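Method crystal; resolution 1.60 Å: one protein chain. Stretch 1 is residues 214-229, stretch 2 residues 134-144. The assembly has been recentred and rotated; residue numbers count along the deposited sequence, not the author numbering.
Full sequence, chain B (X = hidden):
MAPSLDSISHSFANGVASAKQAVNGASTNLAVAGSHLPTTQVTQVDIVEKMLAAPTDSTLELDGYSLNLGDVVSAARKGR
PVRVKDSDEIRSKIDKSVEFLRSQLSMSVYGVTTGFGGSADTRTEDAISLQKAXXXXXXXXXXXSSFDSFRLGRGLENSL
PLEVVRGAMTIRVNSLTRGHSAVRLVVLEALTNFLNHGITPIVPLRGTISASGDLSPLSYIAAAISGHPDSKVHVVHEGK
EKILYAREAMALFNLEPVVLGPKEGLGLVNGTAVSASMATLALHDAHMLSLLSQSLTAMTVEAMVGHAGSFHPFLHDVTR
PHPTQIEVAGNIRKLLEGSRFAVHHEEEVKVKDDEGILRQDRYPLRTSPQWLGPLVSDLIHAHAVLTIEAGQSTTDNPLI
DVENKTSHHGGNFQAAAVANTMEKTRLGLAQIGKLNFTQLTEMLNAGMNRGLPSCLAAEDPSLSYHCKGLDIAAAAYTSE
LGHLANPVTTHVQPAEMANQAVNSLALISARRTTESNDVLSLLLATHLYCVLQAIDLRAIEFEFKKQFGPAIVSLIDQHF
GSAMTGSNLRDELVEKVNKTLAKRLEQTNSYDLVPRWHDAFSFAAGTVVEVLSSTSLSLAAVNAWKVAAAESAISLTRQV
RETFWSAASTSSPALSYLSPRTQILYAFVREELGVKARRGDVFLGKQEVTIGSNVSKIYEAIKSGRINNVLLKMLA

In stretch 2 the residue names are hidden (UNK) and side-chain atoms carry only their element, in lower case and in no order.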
ATOM      1  N   ASP B 214     -22.868   5.075  -9.051  1.00  9.19           N
ATOM      2  CA  ASP B 214     -22.064   5.544 -10.195  1.00  7.38           C
ATOM      3  C   ASP B 214     -22.778   6.744 -10.834  1.00  9.55           C
ATOM      4  O   ASP B 214     -23.124   6.766 -12.045  1.00 10.35           O
ATOM      5  CB  ASP B 214     -21.906   4.373 -11.186  1.00  8.59           C
ATOM      6  CG  ASP B 214     -21.126   3.235 -10.615  1.00 11.97           C
ATOM      7  OD1 ASP B 214     -20.124   3.503  -9.933  1.00 13.14           O
ATOM      8  OD2 ASP B 214     -21.532   2.072 -10.865  1.00 10.90           O
ATOM      9  N   LEU B 215     -23.002   7.793 -10.026  1.00 10.36           N
ATOM     10  CA  LEU B 215     -23.879   8.889 -10.434  1.00  7.00           C
ATOM     11  C   LEU B 215     -23.459   9.606 -11.727  1.00  7.91           C
ATOM     12  O   LEU B 215     -24.252   9.770 -12.644  1.00  9.71           O
ATOM     13  CB  LEU B 215     -23.943   9.916  -9.301  1.00  8.18           C
ATOM     14  CG  LEU B 215     -24.618   9.475  -8.012  1.00 11.11           C
ATOM     15  CD1 LEU B 215     -24.302  10.480  -6.923  1.00 11.60           C
ATOM     16  CD2 LEU B 215     -26.135   9.295  -8.218  1.00 14.31           C
ATOM     17  N   SER B 216     -22.237  10.061 -11.761  1.00  9.34           N
ATOM     18  CA  SER B 216     -21.818  10.851 -12.881  1.00 10.41           C
ATOM     19  C   SER B 216     -21.882  10.049 -14.184  1.00  8.70           C
ATOM     20  O   SER B 216     -22.566  10.473 -15.121  1.00  9.76           O
ATOM     21  CB  SER B 216     -20.436  11.476 -12.629  1.00 12.47           C
ATOM     22  OG  SER B 216     -20.133  12.333 -13.724  1.00 10.69           O
ATOM     23  N   PRO B 217     -21.226   8.876 -14.233  1.00  8.75           N
ATOM     24  CA  PRO B 217     -21.308   8.158 -15.523  1.00  8.56           C
ATOM     25  C   PRO B 217     -22.723   7.762 -15.940  1.00 10.02           C
ATOM     26  O   PRO B 217     -23.099   7.844 -17.131  1.00  9.93           O
ATOM     27  CB  PRO B 217     -20.446   6.922 -15.294  1.00 11.46           C
ATOM     28  CG  PRO B 217     -20.300   6.772 -13.834  1.00 10.56           C
ATOM     29  CD  PRO B 217     -20.330   8.178 -13.298  1.00  8.87           C
ATOM     30  N   LEU B 218     -23.538   7.350 -14.983  1.00  8.89           N
ATOM     31  CA  LEU B 218     -24.921   7.028 -15.302  1.00  7.21           C
ATOM     32  C   LEU B 218     -25.676   8.290 -15.771  1.00  9.63           C
ATOM     33  O   LEU B 218     -26.598   8.195 -16.593  1.00  9.18           O
ATOM     34  CB  LEU B 218     -25.638   6.420 -14.103  1.00 11.21           C
ATOM     35  CG  LEU B 218     -25.190   4.974 -13.793  1.00 11.93           C
ATOM     36  CD1 LEU B 218     -25.794   4.466 -12.548  1.00  9.15           C
ATOM     37  CD2 LEU B 218     -25.595   4.021 -14.875  1.00  8.46           C
ATOM     38  N   SER B 219     -25.316   9.460 -15.247  1.00 10.56           N
ATOM     39  CA  SER B 219     -25.915  10.715 -15.750  1.00  8.26           C
ATOM     40  C   SER B 219     -25.583  10.970 -17.203  1.00  8.87           C
ATOM     41  O   SER B 219     -26.407  11.481 -17.920  1.00  8.51           O
ATOM     42  CB  SER B 219     -25.516  11.917 -14.890  1.00 11.74           C
ATOM     43  OG  SER B 219     -26.113  11.747 -13.586  1.00 15.84           O
ATOM     44  N   TYR B 220     -24.371  10.623 -17.625  1.00  8.10           N
ATOM     45  CA  TYR B 220     -24.026  10.750 -19.041  1.00  8.25           C
ATOM     46  C   TYR B 220     -24.894   9.833 -19.892  1.00  7.90           C
ATOM     47  O   TYR B 220     -25.339  10.238 -20.971  1.00 10.52           O
ATOM     48  CB  TYR B 220     -22.536  10.543 -19.317  1.00  8.90           C
ATOM     49  CG  TYR B 220     -21.699  11.739 -18.939  1.00  5.86           C
ATOM     50  CD1 TYR B 220     -21.306  12.641 -19.889  1.00 10.35           C
ATOM     51  CD2 TYR B 220     -21.322  11.968 -17.632  1.00  6.89           C
ATOM     52  CE1 TYR B 220     -20.609  13.761 -19.543  1.00 12.10           C
ATOM     53  CE2 TYR B 220     -20.579  13.090 -17.274  1.00  7.45           C
ATOM     54  CZ  TYR B 220     -20.228  13.973 -18.242  1.00  8.34           C
ATOM     55  OH  TYR B 220     -19.522  15.115 -17.886  1.00  8.74           O
ATOM     56  N   ILE B 221     -25.157   8.615 -19.409  1.00  7.62           N
ATOM     57  CA  ILE B 221     -26.048   7.723 -20.149  1.00  9.67           C
ATOM     58  C   ILE B 221     -27.465   8.291 -20.249  1.00  9.35           C
ATOM     59  O   ILE B 221     -28.054   8.344 -21.341  1.00  7.21           O
ATOM     60  CB  ILE B 221     -26.027   6.328 -19.526  1.00  9.19           C
ATOM     61  CG1 ILE B 221     -24.686   5.693 -19.814  1.00  6.48           C
ATOM     62  CG2 ILE B 221     -27.140   5.456 -20.029  1.00 11.10           C
ATOM     63  CD1 ILE B 221     -24.321   4.481 -18.921  1.00 10.06           C
ATOM     64  N   ALA B 222     -27.982   8.800 -19.151  1.00  8.49           N
ATOM     65  CA  ALA B 222     -29.296   9.387 -19.129  1.00  8.96           C
ATOM     66  C   ALA B 222     -29.411  10.626 -20.013  1.00  7.84           C
ATOM     67  O   ALA B 222     -30.391  10.832 -20.716  1.00  9.22           O
ATOM     68  CB  ALA B 222     -29.658   9.752 -17.709  1.00  8.01           C
ATOM     69  N   ALA B 223     -28.378  11.460 -19.983  1.00  7.33           N
ATOM     70  CA  ALA B 223     -28.336  12.639 -20.843  1.00  6.86           C
ATOM     71  C   ALA B 223     -28.359  12.282 -22.349  1.00  7.55           C
ATOM     72  O   ALA B 223     -28.961  12.974 -23.145  1.00  8.66           O
ATOM     73  CB  ALA B 223     -27.122  13.473 -20.505  1.00  8.92           C
ATOM     74  N   ALA B 224     -27.663  11.201 -22.703  1.00  7.92           N
ATOM     75  CA  ALA B 224     -27.607  10.748 -24.063  1.00  8.79           C
ATOM     76  C   ALA B 224     -28.999  10.302 -24.550  1.00  7.57           C
ATOM     77  O   ALA B 224     -29.450  10.800 -25.600  1.00  8.93           O
ATOM     78  CB  ALA B 224     -26.582   9.675 -24.244  1.00 10.06           C
ATOM     79  N   ILE B 225     -29.672   9.396 -23.845  1.00  8.70           N
ATOM     80  CA  ILE B 225     -30.988   8.960 -24.300  1.00  7.93           C
ATOM     81  C   ILE B 225     -32.033  10.084 -24.297  1.00  6.44           C
ATOM     82  O   ILE B 225     -33.054  10.008 -24.990  1.00  7.72           O
ATOM     83  CB  ILE B 225     -31.520   7.710 -23.533  1.00  6.26           C
ATOM     84  CG1 ILE B 225     -31.677   7.973 -22.027  1.00  7.44           C
ATOM     85  CG2 ILE B 225     -30.623   6.556 -23.787  1.00 10.26           C
ATOM     86  CD1 ILE B 225     -32.516   6.908 -21.324  1.00 10.32           C
ATOM     87  N   SER B 226     -31.804  11.103 -23.469  1.00  6.63           N
ATOM     88  CA  SER B 226     -32.707  12.230 -23.408  1.00  5.32           C
ATOM     89  C   SER B 226     -32.293  13.385 -24.353  1.00  9.21           C
ATOM     90  O   SER B 226     -32.969  14.413 -24.426  1.00  9.03           O
ATOM     91  CB  SER B 226     -32.870  12.676 -21.945  1.00 11.67           C
ATOM     92  OG  SER B 226     -31.690  13.182 -21.471  1.00 17.73           O
ATOM     93  N   GLY B 227     -31.210  13.213 -25.099  1.00  8.04           N
ATOM     94  CA  GLY B 227     -30.844  14.184 -26.116  1.00  9.86           C
ATOM     95  C   GLY B 227     -30.351  15.519 -25.560  1.00 10.06           C
ATOM     96  O   GLY B 227     -30.587  16.559 -26.175  1.00  9.56           O
ATOM     97  N   HIS B 228     -29.672  15.484 -24.406  1.00  7.42           N
ATOM     98  CA  HIS B 228     -29.019  16.697 -23.871  1.00  6.14           C
ATOM     99  C   HIS B 228     -28.206  17.329 -25.001  1.00  8.47           C
ATOM    100  O   HIS B 228     -27.542  16.633 -25.741  1.00  9.62           O
ATOM    101  CB  HIS B 228     -28.078  16.346 -22.729  1.00  8.99           C
ATOM    102  CG  HIS B 228     -27.582  17.531 -21.962  1.00 11.10           C
ATOM    103  ND1 HIS B 228     -26.637  18.404 -22.459  1.00  9.12           N
ATOM    104  CD2 HIS B 228     -27.845  17.938 -20.697  1.00  6.54           C
ATOM    105  CE1 HIS B 228     -26.367  19.319 -21.542  1.00 11.82           C
ATOM    106  NE2 HIS B 228     -27.085  19.065 -20.467  1.00  7.93           N
ATOM    107  N   PRO B 229     -28.270  18.657 -25.153  1.00  8.51           N
ATOM    108  CA  PRO B 229     -27.527  19.304 -26.253  1.00  9.29           C
ATOM    109  C   PRO B 229     -26.013  19.148 -26.300  1.00 11.58           C
ATOM    110  O   PRO B 229     -25.397  19.369 -27.356  1.00 10.11           O
ATOM    111  CB  PRO B 229     -27.831  20.789 -26.069  1.00  9.16           C
ATOM    112  CG  PRO B 229     -28.979  20.871 -25.150  1.00 12.49           C
ATOM    113  CD  PRO B 229     -29.051  19.612 -24.353  1.00  8.97           C
ATOM    114  N   UNK B 134     -30.906  17.505 -11.745  1.00 10.36           N
ATOM    115  CA  UNK B 134     -30.137  16.331 -11.364  1.00 12.06           C
ATOM    116  C   UNK B 134     -29.019  16.034 -12.355  1.00 10.74           C
ATOM    117  O   UNK B 134     -27.834  15.833 -11.957  1.00 14.09           O
ATOM    118  c   UNK B 134     -31.324  15.355  -8.676  1.00 22.17           C
ATOM    119  c   UNK B 134     -32.031  15.214 -10.058  1.00 18.28           C
ATOM    120  c   UNK B 134     -32.982  13.975 -10.064  1.00 27.98           C
ATOM    121  c   UNK B 134     -31.052  15.116 -11.216  1.00 13.33           C
ATOM    122  N   UNK B 135     -29.354  16.062 -13.650  1.00  9.78           N
ATOM    123  CA  UNK B 135     -28.340  15.755 -14.685  1.00 11.13           C
ATOM    124  C   UNK B 135     -27.332  16.874 -14.733  1.00 11.33           C
ATOM    125  O   UNK B 135     -26.155  16.644 -14.910  1.00 10.37           O
ATOM    126  c   UNK B 135     -29.885  14.419 -16.338  1.00 17.01           C
ATOM    127  c   UNK B 135     -30.166  14.260 -17.820  1.00 17.16           C
ATOM    128  c   UNK B 135     -28.956  15.603 -16.097  1.00 13.05           C
ATOM    129  c   UNK B 135     -29.348  13.160 -15.740  1.00 21.63           C
ATOM    130  N   UNK B 136     -27.810  18.112 -14.661  1.00  9.86           N
ATOM    131  CA  UNK B 136     -26.927  19.264 -14.811  1.00  8.56           C
ATOM    132  C   UNK B 136     -25.651  19.101 -13.963  1.00  7.83           C
ATOM    133  O   UNK B 136     -24.524  19.207 -14.466  1.00  8.38           O
ATOM    134  o   UNK B 136     -28.346  22.947 -13.129  1.00  7.90           O
ATOM    135  c   UNK B 136     -27.386  23.073 -13.867  1.00 11.12           C
ATOM    136  c   UNK B 136     -26.697  21.827 -14.405  1.00 11.57           C
ATOM    137  o   UNK B 136     -26.976  24.212 -14.179  1.00 10.82           O
ATOM    138  c   UNK B 136     -27.617  20.561 -14.412  1.00  8.82           C
ATOM    139  N   UNK B 137     -25.830  18.899 -12.657  1.00  8.99           N
ATOM    140  CA  UNK B 137     -24.682  18.878 -11.733  1.00  7.78           C
ATOM    141  C   UNK B 137     -23.800  17.629 -11.876  1.00  7.80           C
ATOM    142  O   UNK B 137     -22.635  17.650 -11.467  1.00  7.86           O
ATOM    143  c   UNK B 137     -27.208  16.460  -8.940  1.00 13.63           C
ATOM    144  c   UNK B 137     -25.679  17.913  -9.581  1.00  6.33           C
ATOM    145  c   UNK B 137     -25.127  19.120 -10.287  1.00  7.19           C
ATOM    146  n   UNK B 137     -27.009  17.538  -9.681  1.00 13.36           N
ATOM    147  c   UNK B 137     -25.109  17.054  -8.710  1.00  9.00           C
ATOM    148  n   UNK B 137     -26.081  16.149  -8.333  1.00 10.67           N
ATOM    149  N   UNK B 138     -24.367  16.540 -12.421  1.00  6.23           N
ATOM    150  CA  UNK B 138     -23.654  15.302 -12.572  1.00  7.79           C
ATOM    151  C   UNK B 138     -22.872  15.178 -13.886  1.00  6.69           C
ATOM    152  O   UNK B 138     -21.973  14.326 -13.972  1.00  8.08           O
ATOM    153  n   UNK B 138     -24.075  13.768  -8.688  1.00 14.54           N
ATOM    154  c   UNK B 138     -24.599  14.115 -12.390  1.00  8.98           C
ATOM    155  o   UNK B 138     -22.917  12.975 -10.466  1.00 15.38           O
ATOM    156  c   UNK B 138     -25.067  13.917 -10.932  1.00 11.32           C
ATOM    157  c   UNK B 138     -23.931  13.491 -10.013  1.00 12.78           C
ATOM    158  N   UNK B 139     -23.154  16.067 -14.842  1.00  7.47           N
ATOM    159  CA  UNK B 139     -22.414  16.102 -16.104  1.00  6.36           C
ATOM    160  C   UNK B 139     -21.183  16.987 -15.894  1.00  6.10           C
ATOM    161  O   UNK B 139     -21.016  18.031 -16.501  1.00  7.39           O
ATOM    162  c   UNK B 139     -24.550  15.769 -17.527  1.00  7.47           C
ATOM    163  c   UNK B 139     -24.136  14.381 -18.065  1.00  9.86           C
ATOM    164  c   UNK B 139     -25.512  16.518 -18.517  1.00  9.02           C
ATOM    165  c   UNK B 139     -23.300  16.604 -17.237  1.00  8.05           C
ATOM    166  N   UNK B 140     -20.301  16.501 -15.031  1.00  7.95           N
ATOM    167  CA  UNK B 140     -19.230  17.302 -14.511  1.00  8.63           C
ATOM    168  C   UNK B 140     -17.854  16.709 -14.666  1.00  9.48           C
ATOM    169  O   UNK B 140     -16.893  17.218 -14.048  1.00  9.93           O
ATOM    170  c   UNK B 140     -19.470  17.509 -13.027  1.00  8.72           C
ATOM    171  s   UNK B 140     -19.489  16.060 -11.979  1.00 11.44           S
ATOM    172  N   UNK B 141     -17.729  15.700 -15.539  1.00  7.00           N
ATOM    173  CA  UNK B 141     -16.458  14.995 -15.734  1.00  6.71           C
ATOM    174  C   UNK B 141     -15.718  15.534 -16.923  1.00  8.07           C
ATOM    175  O   UNK B 141     -16.278  16.279 -17.728  1.00  9.56           O
ATOM    176  N   UNK B 142     -14.471  15.079 -17.056  1.00  6.55           N
ATOM    177  CA  UNK B 142     -13.557  15.576 -18.067  1.00  6.58           C
ATOM    178  C   UNK B 142     -13.458  14.609 -19.246  1.00  9.44           C
ATOM    179  O   UNK B 142     -13.268  13.403 -19.105  1.00  8.18           O
ATOM    180  c   UNK B 142     -12.271  16.946 -16.421  1.00  9.05           C
ATOM    181  c   UNK B 142     -11.107  16.063 -18.480  1.00  8.03           C
ATOM    182  c   UNK B 142     -12.170  15.849 -17.429  1.00  9.82           C
ATOM    183  N   UNK B 143     -13.602  15.214 -20.425  1.00  7.31           N
ATOM    184  CA  UNK B 143     -13.508  14.565 -21.723  1.00  9.11           C
ATOM    185  C   UNK B 143     -12.791  15.522 -22.677  1.00  8.09           C
ATOM    186  O   UNK B 143     -12.794  16.741 -22.443  1.00 10.33           O
ATOM    187  c   UNK B 143     -14.920  14.301 -22.232  1.00 10.69           C
ATOM    188  c   UNK B 143     -15.709  13.187 -21.592  1.00  9.67           C
ATOM    189  c   UNK B 143     -17.163  13.295 -22.038  1.00 10.39           C
ATOM    190  c   UNK B 143     -15.096  11.829 -21.921  1.00 12.57           C
ATOM    191  N   UNK B 144     -12.200  15.029 -23.797  1.00 10.59           N
ATOM    192  CA  UNK B 144     -11.561  15.926 -24.731  1.00 11.55           C
ATOM    193  C   UNK B 144     -12.555  16.926 -25.285  1.00 12.15           C
ATOM    194  O   UNK B 144     -13.692  16.567 -25.592  1.00 12.69           O
ATOM    195  c   UNK B 144     -11.083  15.002 -25.872  1.00 12.34           C
ATOM    196  c   UNK B 144     -11.422  13.669 -25.510  1.00 12.75           C
ATOM    197  c   UNK B 144     -12.101  13.621 -24.196  1.00 12.37           C
TER

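Position 134 carries four side-chain carbons, forked at the second, and makes no contact with stretch 1; the fork identifies Leu134. Position 135 has the same four carbons and fork, but its CA-to-CB bond points toward the helix of residues 215-225, and its branches rest against Ala222 and Ala223. It is Leu135, with CD2 3.9 Å from Ala222 CB and CD1 4.1 Å from Ala223 CB.

At position 136 three carbons end in two oxygens, and the side chain starts away from stretch 1. A carboxylate after two methylenes makes it Glu136, whose OE2 is hydrogen-bonded elsewhere in the structure. Position 137 shows one carbon and a five-membered ring of three carbons and two nitrogens, an imidazole that makes no contact with stretch 1: His137.

Position 138 has three carbons, the third bearing one oxygen and one nitrogen, and points toward stretch 1. Its CB lies 3.1 Å from Ser219 OG, and its backbone O accepts a hydrogen bond from Ser216 OG at 2.7 Å. The terminal amide after two methylenes defines Gln138; its OE1 packs 3.4 Å from Leu215 CB.

At position 139 four carbons again fork at the second, and one terminal methyl sits over a face of the Tyr220 ring. This is Leu139: CD2 stands 3.6 Å from the centroid of the Tyr220 ring, only 5° off its normal, in a CH-pi contact, while CD1 lies over a face of the His228 ring, 3.5 Å from His228 CD2.

Position 140 has one carbon and one sulfur, hence Cys140, with CB directed away and SG 4.2 Å from Ser216 OG. Position 141 has no side-chain atoms and is Gly141. Its N donates a hydrogen bond to Tyr220 OH (3.0 Å, 152°), near the plane of the ring.

Position 142 has one carbon carrying two more and faces away: Val142. Position 143, four carbons forked at the second, reaches the Tyr220 ring obliquely and is Leu143, with CD1 4.3 Å from Tyr220 CE1. At position 144 three carbons close a ring onto the backbone N, giving Pro144, beyond contact.

The contact joins two helices crossing at 124° with a loop that continues along Tyr220. Leu135 and Leu139 provide most of the apolar packing, Leu143 less, whereas two hydrogen bonds tie backbone atoms of Gln138 and Gly141 to the hydroxyls of Ser216 and Tyr220. Ser219 OG instead bonds back to Leu215 O at 2.9 Å within its own helix.

Stretch 2, residues 134-144: LLEHQLCGVLP
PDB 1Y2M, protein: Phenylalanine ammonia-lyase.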